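Local coordinates for YueI protein (Bacillus subtilis, PDB 2OHW) that is of unknown function but belongs to the DUF1694 family and folds as a small single-chain alpha/beta protein with a mixed four-stranded sheet, at residues A[8-12]-A[13-17]; A[20-23]-A[24-27]; A[39-42]-A[43-47]; A[71-75]-A[76-80]; A[79-82]-A[83-86]. All coordinates share one frame; numbering follows the deposited sequence.

The five contacts are all local, and each shows how a chain starts, continues or ends a helix. Interaction 1 closes helix 5-12 and interaction 2 opens helix 22-28 after a loop of nine residues, their centres about 14 Å apart. Interaction 3 turns the edge strand 37-42 into the short helix 43-46; it meets interaction 1 where Met15 CE lies 4.1 Å from Ala40 CB, and interaction 4 where Val46 CG1 lies 3.8 Å from Leu73 CD1. Interactions 4 and 5 follow one another along helix 75-87, share Ser79 and Ser80, and have one water in common. Interactions 1 and 5 lie on opposite sides of the chain's centre, about 27 Å between centres.

Interaction 1. Residues A[8-12]-A[13-17]; sequences DLYLQ and QGMYG
The C-terminal end of helix 5-12 is closed by a Schellman motif in which Tyr10 and Met15 meet. Gly14, the first residue to leave helical angles, has a positive phi of 101°. Two bonds return from the loop to the last turn: Met15 N gives to Tyr10 O at 2.9 Å, and Gly14 N to Leu11 O at 3.1 Å. Just before them, Gln13 N still makes the regular i to i-4 bond to Leu9 O. A water links Tyr10 O to Tyr16 N, giving that carbonyl a second donor.

The returning chain passes over one face of the Tyr10 ring. Its CG is anti to the backbone N (chi1 178°), which carries the ring alongside residues 15-17. Met15 CA sits 3.7 Å from the centroid, a CH-pi contact, while Met15 CB touches Tyr10 CE2 at 3.6 Å. At the ring edge, in its plane, Tyr10 OH donates to Gly17 O over 2.7 Å, almost in line with the carbonyl bond, fixing the ring's far end. Met15 CG packs on Leu11 CD2 at 4.0 Å, and Leu28 touches both Tyr10 and Leu11. Flanked by the Tyr10 ring, the Schellman turn passes the chain into the loop leading to helix 22-28.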
# COMPACT_ATOMS: atom_id res chain seq x y z
N ASP A 8 -15.03 5.30 -3.60
CA ASP A 8 -15.37 4.44 -2.49
C ASP A 8 -15.62 3.02 -2.98
O ASP A 8 -15.24 2.07 -2.31
CB ASP A 8 -16.60 4.93 -1.73
CG ASP A 8 -16.35 6.19 -0.94
OD1 ASP A 8 -15.18 6.64 -0.81
OD2 ASP A 8 -17.35 6.74 -0.44
N LEU A 9 -16.27 2.88 -4.14
CA LEU A 9 -16.55 1.56 -4.66
C LEU A 9 -15.25 0.89 -5.09
O LEU A 9 -15.03 -0.29 -4.79
CB LEU A 9 -17.56 1.60 -5.82
CG LEU A 9 -18.07 0.19 -6.19
CD1 LEU A 9 -18.82 -0.47 -5.03
CD2 LEU A 9 -18.95 0.20 -7.43
N TYR A 10 -14.39 1.64 -5.75
CA TYR A 10 -13.06 1.14 -6.14
C TYR A 10 -12.31 0.60 -4.93
O TYR A 10 -11.76 -0.51 -4.96
CB TYR A 10 -12.26 2.27 -6.79
CG TYR A 10 -10.86 1.94 -7.21
CD1 TYR A 10 -10.62 1.31 -8.43
CD2 TYR A 10 -9.77 2.33 -6.44
CE1 TYR A 10 -9.32 1.03 -8.85
CE2 TYR A 10 -8.47 2.05 -6.85
CZ TYR A 10 -8.25 1.42 -8.07
OH TYR A 10 -6.96 1.18 -8.51
N LEU A 11 -12.30 1.38 -3.86
CA LEU A 11 -11.68 0.92 -2.60
C LEU A 11 -12.37 -0.30 -1.99
O LEU A 11 -11.71 -1.28 -1.63
CB LEU A 11 -11.63 2.06 -1.58
CG LEU A 11 -10.80 3.29 -1.98
CD1 LEU A 11 -11.07 4.38 -0.99
CD2 LEU A 11 -9.31 2.92 -1.97
N GLN A 12 -13.69 -0.27 -1.89
CA GLN A 12 -14.43 -1.35 -1.23
C GLN A 12 -14.18 -2.68 -1.93
O GLN A 12 -14.06 -3.72 -1.28
CB GLN A 12 -15.92 -1.00 -1.21
CG GLN A 12 -16.87 -2.10 -0.73
CD GLN A 12 -18.29 -1.59 -0.70
OE1 GLN A 12 -18.61 -0.69 0.08
NE2 GLN A 12 -19.13 -2.13 -1.57
N GLN A 13 -14.07 -2.62 -3.26
CA GLN A 13 -13.91 -3.84 -4.06
C GLN A 13 -12.47 -4.29 -4.27
O GLN A 13 -12.23 -5.27 -4.95
CB GLN A 13 -14.62 -3.69 -5.39
CG GLN A 13 -16.12 -3.56 -5.22
CD GLN A 13 -16.86 -3.84 -6.49
OE1 GLN A 13 -16.34 -3.63 -7.59
NE2 GLN A 13 -18.11 -4.29 -6.34
N GLY A 14 -11.51 -3.59 -3.68
CA GLY A 14 -10.12 -4.07 -3.67
C GLY A 14 -9.17 -3.45 -4.66
O GLY A 14 -8.07 -3.97 -4.87
N MET A 15 -9.58 -2.35 -5.29
CA MET A 15 -8.68 -1.52 -6.09
C MET A 15 -8.23 -2.22 -7.37
O MET A 15 -7.05 -2.17 -7.76
CB MET A 15 -7.48 -1.01 -5.25
CG MET A 15 -7.88 -0.18 -3.98
SD MET A 15 -6.47 0.20 -2.85
CE MET A 15 -6.12 -1.44 -2.23
N TYR A 16 -9.19 -2.86 -8.03
CA TYR A 16 -8.96 -3.47 -9.34
C TYR A 16 -8.96 -2.44 -10.47
O TYR A 16 -9.92 -1.69 -10.66
CB TYR A 16 -10.05 -4.50 -9.63
CG TYR A 16 -9.90 -5.76 -8.83
CD1 TYR A 16 -9.08 -6.80 -9.29
CD2 TYR A 16 -10.58 -5.93 -7.63
CE1 TYR A 16 -8.93 -7.97 -8.55
CE2 TYR A 16 -10.44 -7.08 -6.89
CZ TYR A 16 -9.62 -8.10 -7.36
OH TYR A 16 -9.50 -9.26 -6.63
N GLY A 17 -7.87 -2.42 -11.22
CA GLY A 17 -7.77 -1.58 -12.41
C GLY A 17 -7.35 -0.14 -12.18
O GLY A 17 -7.09 0.27 -11.05
O HOH W 1 -11.96 -2.11 -7.52

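Interaction 2. Residues A[20-23]-A[24-27]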
# COMPACT_ATOMS: atom_id res chain seq x y z
N GLU A 20 -9.21 7.21 -13.13
CA GLU A 20 -9.42 8.10 -14.27
C GLU A 20 -8.17 8.89 -14.69
O GLU A 20 -7.92 9.08 -15.88
CB GLU A 20 -10.62 9.05 -14.06
CG GLU A 20 -10.94 9.42 -12.61
CD GLU A 20 -11.82 10.66 -12.50
OE1 GLU A 20 -13.04 10.51 -12.32
OE2 GLU A 20 -11.29 11.79 -12.60
N THR A 21 -7.40 9.35 -13.71
CA THR A 21 -6.18 10.12 -13.98
C THR A 21 -4.97 9.57 -13.23
O THR A 21 -5.11 8.91 -12.21
CB THR A 21 -6.36 11.61 -13.62
OG1 THR A 21 -6.51 11.76 -12.20
CG2 THR A 21 -7.57 12.23 -14.32
N LYS A 22 -3.78 9.87 -13.74
CA LYS A 22 -2.53 9.56 -13.04
C LYS A 22 -2.41 10.24 -11.65
O LYS A 22 -2.05 9.57 -10.67
CB LYS A 22 -1.32 9.86 -13.93
CG LYS A 22 -0.88 8.70 -14.82
CD LYS A 22 -1.96 8.21 -15.77
CE LYS A 22 -1.44 7.09 -16.68
NZ LYS A 22 -1.07 5.86 -15.92
N PRO A 23 -2.71 11.55 -11.55
CA PRO A 23 -2.68 12.19 -10.23
C PRO A 23 -3.61 11.51 -9.21
O PRO A 23 -3.24 11.41 -8.03
CB PRO A 23 -3.15 13.63 -10.51
CG PRO A 23 -2.87 13.84 -11.95
CD PRO A 23 -3.04 12.52 -12.62
N ASP A 24 -4.78 11.06 -9.64
CA ASP A 24 -5.70 10.35 -8.75
C ASP A 24 -4.98 9.15 -8.13
O ASP A 24 -5.06 8.91 -6.93
CB ASP A 24 -6.92 9.83 -9.52
CG ASP A 24 -7.95 10.91 -9.80
OD1 ASP A 24 -7.99 11.93 -9.07
OD2 ASP A 24 -8.75 10.71 -10.75
N GLU A 25 -4.29 8.39 -8.98
CA GLU A 25 -3.60 7.20 -8.53
C GLU A 25 -2.48 7.55 -7.56
O GLU A 25 -2.34 6.91 -6.52
CB GLU A 25 -3.04 6.41 -9.72
CG GLU A 25 -4.15 5.83 -10.61
CD GLU A 25 -3.63 5.11 -11.84
OE1 GLU A 25 -2.40 4.96 -11.97
OE2 GLU A 25 -4.47 4.69 -12.67
N ARG A 26 -1.70 8.58 -7.90
CA ARG A 26 -0.59 8.97 -7.04
C ARG A 26 -1.08 9.45 -5.68
O ARG A 26 -0.46 9.17 -4.65
CB ARG A 26 0.26 10.05 -7.70
CG ARG A 26 0.98 9.57 -8.96
CD ARG A 26 2.07 10.56 -9.36
NE ARG A 26 2.54 10.30 -10.72
CZ ARG A 26 3.50 9.44 -11.02
NH1 ARG A 26 4.10 8.72 -10.08
NH2 ARG A 26 3.85 9.28 -12.29
N HIS A 27 -2.21 10.15 -5.68
CA HIS A 27 -2.78 10.63 -4.42
C HIS A 27 -3.32 9.50 -3.53
O HIS A 27 -3.37 9.66 -2.31
CB HIS A 27 -3.85 11.69 -4.67
CG HIS A 27 -3.31 12.94 -5.30
ND1 HIS A 27 -3.95 13.59 -6.33
CD2 HIS A 27 -2.20 13.67 -5.03
CE1 HIS A 27 -3.26 14.66 -6.67
NE2 HIS A 27 -2.19 14.73 -5.91
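Asp24 meets Thr21 first, its backbone N donating to Thr21 OG1 at 3.2 Å. The threonine hydroxyl stands between its own backbone N and carbonyl carbon (chi1 67°), which turns OG1 toward the incoming N-H. The carboxylate of Asp24 folds back over the same residue, its OD2 2.9 Å from Thr21 OG1. Glu20 also approaches, its CG 3.1 Å and its OE2 3.3 Å from Asp24 OD2, with the two carboxylate planes 59° apart; two like charges this close would probably raise the proton affinity of one of them, though Glu20 also has a long, weak ion pair with Lys6. Thr21 is thus the N-cap of helix 22-28, and its side chain takes up an amide of the first turn.

Glu25 follows, with a weak bond from its N to Thr21 O. Its extended chain passes that carbonyl and ends on Arg34 N and Leu19 N, tying the helix to the loops on both sides. Arg26 N bonds Lys22 O, and its guanidinium continues to Gly31 O. At His27 the backbone N donates to Pro23 O at 2.9 Å, an oxygen that also lies against one imidazole face, with His27 CE1 4.0 Å from Pro23 CB.

Interaction 3. Residues A[39-42]-A[43-47]; sequences LALT and KGQVL
Thr42 and Gln45 reach across each other obliquely and exchange bonds in both directions, forming a capping box at the start of helix 43-46. Thr42 OG1 takes the backbone N-H of Gln45 at 3.0 Å, an N-H...O angle of 162°. In return the glutamine chain, extended beyond CG, runs back past the hydroxyl, Gln45 CG 3.3 Å from Thr42 OG1, and presents Gln45 OE1 to Thr42 N, also at 3.0 Å. This donor lies in the plane of the side-chain carbonyl, on a lone pair; this bond, together with those of NE2 to Ile121 O and Asp123 OD1, fixes how the amide is turned. A water adds a second bond to OE1, carrying the network two residues back, to Ala40 O of the strand. Thr42 OG1 also pairs with Ser129 OG.

Leu41 crosses both Gln45 and Val46 at about a right angle. Its CD2 comes 3.7 Å from Gln45 OE1, and its CB lies 3.9 Å from Val46 CG2. That methyl also rests by Thr42 O, which receives the first helical bond from Val46 N at 2.9 Å.

Around this junction, strand 37-42 hydrogen-bonds to strand 104-110 through Leu39 and Leu41. Tyr126 of helix 124-129 packs against Thr42 and Gln45, Tyr81 of helix 75-87 touches Leu41, and Val46 meets Ile106 on the neighbouring strand.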
# COMPACT_ATOMS: atom_id res chain seq x y z
N LEU A 39 1.35 -4.43 -3.82
CA LEU A 39 0.47 -4.73 -2.70
C LEU A 39 0.22 -3.44 -1.94
O LEU A 39 1.10 -2.58 -1.84
CB LEU A 39 1.09 -5.77 -1.77
CG LEU A 39 0.19 -6.48 -0.73
CD1 LEU A 39 -0.63 -7.59 -1.41
CD2 LEU A 39 1.09 -7.08 0.32
N ALA A 40 -0.99 -3.29 -1.41
CA ALA A 40 -1.32 -2.14 -0.58
C ALA A 40 -2.07 -2.62 0.65
O ALA A 40 -2.90 -3.54 0.55
CB ALA A 40 -2.14 -1.16 -1.38
N LEU A 41 -1.78 -2.01 1.80
CA LEU A 41 -2.49 -2.30 3.06
C LEU A 41 -3.15 -1.02 3.54
O LEU A 41 -2.55 0.07 3.41
CB LEU A 41 -1.50 -2.72 4.13
CG LEU A 41 -0.82 -4.09 4.00
CD1 LEU A 41 0.14 -4.26 5.18
CD2 LEU A 41 -1.77 -5.23 3.93
N THR A 42 -4.36 -1.12 4.09
CA THR A 42 -4.99 0.06 4.68
C THR A 42 -4.26 0.43 5.98
O THR A 42 -3.55 -0.41 6.57
CB THR A 42 -6.47 -0.16 5.04
OG1 THR A 42 -6.58 -1.11 6.10
CG2 THR A 42 -7.26 -0.62 3.82
N LYS A 43 -4.46 1.66 6.43
CA LYS A 43 -3.95 2.05 7.75
C LYS A 43 -4.44 1.09 8.84
O LYS A 43 -3.68 0.68 9.71
CB LYS A 43 -4.30 3.50 8.08
CG LYS A 43 -3.51 4.52 7.26
CD LYS A 43 -4.03 5.95 7.46
CE LYS A 43 -4.02 6.33 8.92
NZ LYS A 43 -2.63 6.38 9.44
N GLY A 44 -5.71 0.70 8.75
CA GLY A 44 -6.26 -0.23 9.74
C GLY A 44 -5.53 -1.57 9.76
O GLY A 44 -5.28 -2.12 10.81
N GLN A 45 -5.20 -2.09 8.57
CA GLN A 45 -4.40 -3.32 8.50
C GLN A 45 -3.00 -3.12 9.06
O GLN A 45 -2.47 -3.98 9.77
CB GLN A 45 -4.37 -3.83 7.05
CG GLN A 45 -5.73 -4.30 6.57
CD GLN A 45 -5.70 -4.74 5.12
OE1 GLN A 45 -5.24 -4.01 4.25
NE2 GLN A 45 -6.20 -5.96 4.84
N VAL A 46 -2.36 -1.99 8.74
CA VAL A 46 -1.01 -1.78 9.28
C VAL A 46 -1.04 -1.74 10.82
O VAL A 46 -0.09 -2.17 11.49
CB VAL A 46 -0.35 -0.52 8.69
CG1 VAL A 46 0.98 -0.20 9.39
CG2 VAL A 46 -0.13 -0.72 7.21
N LEU A 47 -2.15 -1.24 11.37
CA LEU A 47 -2.29 -1.12 12.83
C LEU A 47 -2.55 -2.45 13.53
O LEU A 47 -2.53 -2.51 14.77
CB LEU A 47 -3.38 -0.11 13.18
CG LEU A 47 -3.08 1.36 12.85
CD1 LEU A 47 -4.34 2.23 12.86
CD2 LEU A 47 -2.00 1.95 13.76
O HOH W 2 -4.91 -4.89 1.70

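Interaction 4. Residues A[71-75]-A[76-80]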
# COMPACT_ATOMS: atom_id res chain seq x y z
N GLY A 71 3.27 8.57 6.25
CA GLY A 71 3.82 9.33 7.38
C GLY A 71 2.82 9.75 8.43
O GLY A 71 3.22 10.24 9.50
N GLU A 72 1.52 9.58 8.17
CA GLU A 72 0.53 9.85 9.22
C GLU A 72 0.61 8.84 10.36
O GLU A 72 0.15 9.11 11.48
CB GLU A 72 -0.89 9.85 8.67
CG GLU A 72 -1.07 10.81 7.53
CD GLU A 72 -2.16 11.81 7.77
OE1 GLU A 72 -3.12 11.51 8.51
OE2 GLU A 72 -2.05 12.91 7.21
N LEU A 73 1.16 7.66 10.05
CA LEU A 73 1.34 6.59 11.02
C LEU A 73 2.53 6.87 11.93
O LEU A 73 3.51 7.46 11.50
CB LEU A 73 1.58 5.26 10.29
CG LEU A 73 0.39 4.72 9.48
CD1 LEU A 73 0.89 3.56 8.63
CD2 LEU A 73 -0.70 4.27 10.43
N GLN A 74 2.42 6.45 13.19
CA GLN A 74 3.54 6.48 14.11
C GLN A 74 4.47 5.29 13.88
O GLN A 74 4.02 4.22 13.47
CB GLN A 74 3.01 6.47 15.55
CG GLN A 74 2.22 7.72 15.88
CD GLN A 74 1.74 7.77 17.31
OE1 GLN A 74 2.13 6.96 18.14
NE2 GLN A 74 0.87 8.74 17.60
N TYR A 75 5.75 5.49 14.17
CA TYR A 75 6.79 4.48 13.96
C TYR A 75 6.43 3.09 14.44
O TYR A 75 6.63 2.12 13.71
CB TYR A 75 8.12 4.91 14.60
CG TYR A 75 9.28 4.00 14.24
CD1 TYR A 75 9.87 4.05 12.98
CD2 TYR A 75 9.80 3.10 15.17
CE1 TYR A 75 10.93 3.22 12.65
CE2 TYR A 75 10.85 2.26 14.85
CZ TYR A 75 11.41 2.32 13.58
OH TYR A 75 12.47 1.50 13.26
N GLN A 76 5.94 2.99 15.67
CA GLN A 76 5.68 1.66 16.23
C GLN A 76 4.66 0.85 15.43
O GLN A 76 4.65 -0.38 15.52
CB GLN A 76 5.27 1.78 17.71
CG GLN A 76 3.91 2.38 17.94
CD GLN A 76 3.90 3.89 18.03
OE1 GLN A 76 4.89 4.57 17.75
NE2 GLN A 76 2.74 4.43 18.41
N SER A 77 3.84 1.53 14.63
CA SER A 77 2.83 0.88 13.81
C SER A 77 3.41 0.19 12.58
O SER A 77 2.89 -0.83 12.13
CB SER A 77 1.76 1.89 13.35
OG SER A 77 1.15 2.52 14.47
N TYR A 78 4.47 0.75 12.02
CA TYR A 78 5.02 0.23 10.77
C TYR A 78 6.42 -0.32 10.86
O TYR A 78 6.95 -0.84 9.88
CB TYR A 78 4.95 1.28 9.65
CG TYR A 78 5.69 2.59 9.91
CD1 TYR A 78 7.08 2.68 9.80
CD2 TYR A 78 4.98 3.74 10.24
CE1 TYR A 78 7.74 3.89 10.01
CE2 TYR A 78 5.63 4.94 10.45
CZ TYR A 78 7.00 5.01 10.34
OH TYR A 78 7.60 6.21 10.56
N SER A 79 7.05 -0.19 12.02
CA SER A 79 8.41 -0.67 12.16
C SER A 79 8.62 -2.15 11.82
O SER A 79 9.68 -2.51 11.31
CB SER A 79 8.93 -0.36 13.55
OG SER A 79 8.08 -0.92 14.52
N SER A 80 7.63 -3.00 12.07
CA SER A 80 7.76 -4.42 11.72
C SER A 80 7.97 -4.59 10.21
O SER A 80 8.70 -5.48 9.78
CB SER A 80 6.52 -5.19 12.14
OG SER A 80 6.42 -5.24 13.55
O HOH W 3 6.02 8.29 11.54
O HOH W 4 0.02 5.07 14.12
O HOH W 5 12.08 -1.19 12.00
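Tyr78 turns one ring face to Tyr75 CA, and following it outward from CB passes through most of this contact. A chi1 of 59° folds the ring over its own backbone, back toward residues 73-75; CG and CD1 pass near Tyr75 O. On one flank Tyr78 CD2 meets Leu73 CB at 3.7 Å and Gln74 O at 3.4 Å, and CE2 has Leu73 O at the ring edge, in its plane. On the other flank Tyr78 CE1 touches Tyr75 CD1 at 3.7 Å. The alpha carbon of Tyr75 over the face makes a CH-pi contact, 3.9 Å from the Tyr78 centroid. The hydroxyl at the tip shares a water with Leu73 O, so both edge and end of the ring face the same carbonyl.

The ring planes of Tyr75 and Tyr78 stand at 77° in an oblique pair. Tyr75 has its own cover further along: Ser79 CB sits over one face, and a water joins Tyr75 OH to Ser79 O. These rings flank the first turn of helix 75-87, which follows strand 65-70. Here Tyr75 O accepts from both Ser79 N, at 2.9 Å, and Tyr78 N, while Ser77 N bonds Gln74 O.

Beside that turn Gln74 and Gln76 run side by side, their amide planes 65° apart. Gln76 NE2 donates to Gln74 OE1 at a short 2.6 Å, the acceptor close to the donor's amide plane. A further water bridges Gln74 N and Ser77 OG, and Leu73 leans on Lys43 and Val46 of helix 43-46.

Interaction 5. Residues A[79-82]-A[83-86]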
# COMPACT_ATOMS: atom_id res chain seq x y z
N SER A 79 7.05 -0.19 12.02
CA SER A 79 8.41 -0.67 12.16
C SER A 79 8.62 -2.15 11.82
O SER A 79 9.68 -2.51 11.31
CB SER A 79 8.93 -0.36 13.55
OG SER A 79 8.08 -0.92 14.52
N SER A 80 7.63 -3.00 12.07
CA SER A 80 7.76 -4.42 11.72
C SER A 80 7.97 -4.59 10.21
O SER A 80 8.70 -5.48 9.78
CB SER A 80 6.52 -5.19 12.14
OG SER A 80 6.42 -5.24 13.55
N TYR A 81 7.31 -3.74 9.42
CA TYR A 81 7.41 -3.84 7.96
C TYR A 81 8.77 -3.37 7.47
O TYR A 81 9.27 -3.87 6.46
CB TYR A 81 6.27 -3.06 7.29
CG TYR A 81 4.94 -3.72 7.59
CD1 TYR A 81 4.53 -4.85 6.88
CD2 TYR A 81 4.12 -3.25 8.62
CE1 TYR A 81 3.32 -5.49 7.18
CE2 TYR A 81 2.90 -3.87 8.92
CZ TYR A 81 2.52 -4.98 8.19
OH TYR A 81 1.31 -5.58 8.52
N ILE A 82 9.37 -2.43 8.21
CA ILE A 82 10.73 -1.97 7.87
C ILE A 82 11.73 -3.11 8.10
O ILE A 82 12.65 -3.30 7.30
CB ILE A 82 11.10 -0.72 8.69
CG1 ILE A 82 10.33 0.49 8.16
CG2 ILE A 82 12.64 -0.50 8.70
CD1 ILE A 82 10.57 1.81 8.93
N GLN A 83 11.52 -3.86 9.19
CA GLN A 83 12.37 -5.03 9.48
C GLN A 83 12.28 -6.04 8.35
O GLN A 83 13.30 -6.59 7.92
CB GLN A 83 11.96 -5.70 10.80
CG GLN A 83 11.99 -4.77 12.04
CD GLN A 83 13.40 -4.49 12.53
OE1 GLN A 83 14.21 -5.40 12.66
NE2 GLN A 83 13.68 -3.23 12.83
N MET A 84 11.05 -6.29 7.88
CA MET A 84 10.82 -7.24 6.78
C MET A 84 11.51 -6.74 5.52
O MET A 84 12.18 -7.51 4.82
CB MET A 84 9.32 -7.39 6.49
CG MET A 84 8.46 -8.00 7.58
SD MET A 84 6.69 -8.06 7.06
CE MET A 84 6.65 -6.95 5.68
N ALA A 85 11.35 -5.45 5.21
CA ALA A 85 11.96 -4.86 4.01
C ALA A 85 13.49 -5.02 4.06
O ALA A 85 14.11 -5.50 3.11
CB ALA A 85 11.55 -3.38 3.84
N SER A 86 14.10 -4.62 5.17
CA SER A 86 15.56 -4.68 5.25
C SER A 86 16.08 -6.10 5.15
O SER A 86 17.15 -6.32 4.55
CB SER A 86 16.03 -3.97 6.52
OG SER A 86 15.71 -2.59 6.42
O HOH W 5 12.08 -1.19 12.00
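Four successive helical bonds join the two turns, from Gln83 N to Ser79 O, Met84 N to Ser80 O, Ala85 N to Tyr81 O and Ser86 N to Ile82 O. The helix is kinked just before them, where the N atoms of Ser80 and Tyr81 have no bond to the preceding turn.

Tyr81 and Met84 lie side by side and point the same way. Met84 SD stands 4.8 Å from the Tyr81 ring centroid, 51° off the normal, so this Met-aromatic contact is oblique. The methionine bends at its last torsion, which turns CE back toward the ring, but chi3 is nearly eclipsed (-16°) and the exact place of the methyl is doubtful. Helix 75-87 is the crossover helix of a beta-alpha-beta unit between strands 65-70 and 92-95, and this side of it is buried: Met84 packs on Ala55 and Leu59 of helix 53-60, Tyr81 and Ala85 on Leu67 of strand 65-70, and Ile82 on Ile69. The Tyr81 hydroxyl bonds Tyr52 N, which fixes the far end of the ring.

Gln83 CG lies 3.3 Å from Ser79 O, and the bend at chi2 folds the amide back toward a water. Gln83 NE2 donates to that water at 2.7 Å, and the water donates to Ser79 O, so the carbonyl receives the helical N-H and a solvent bond together.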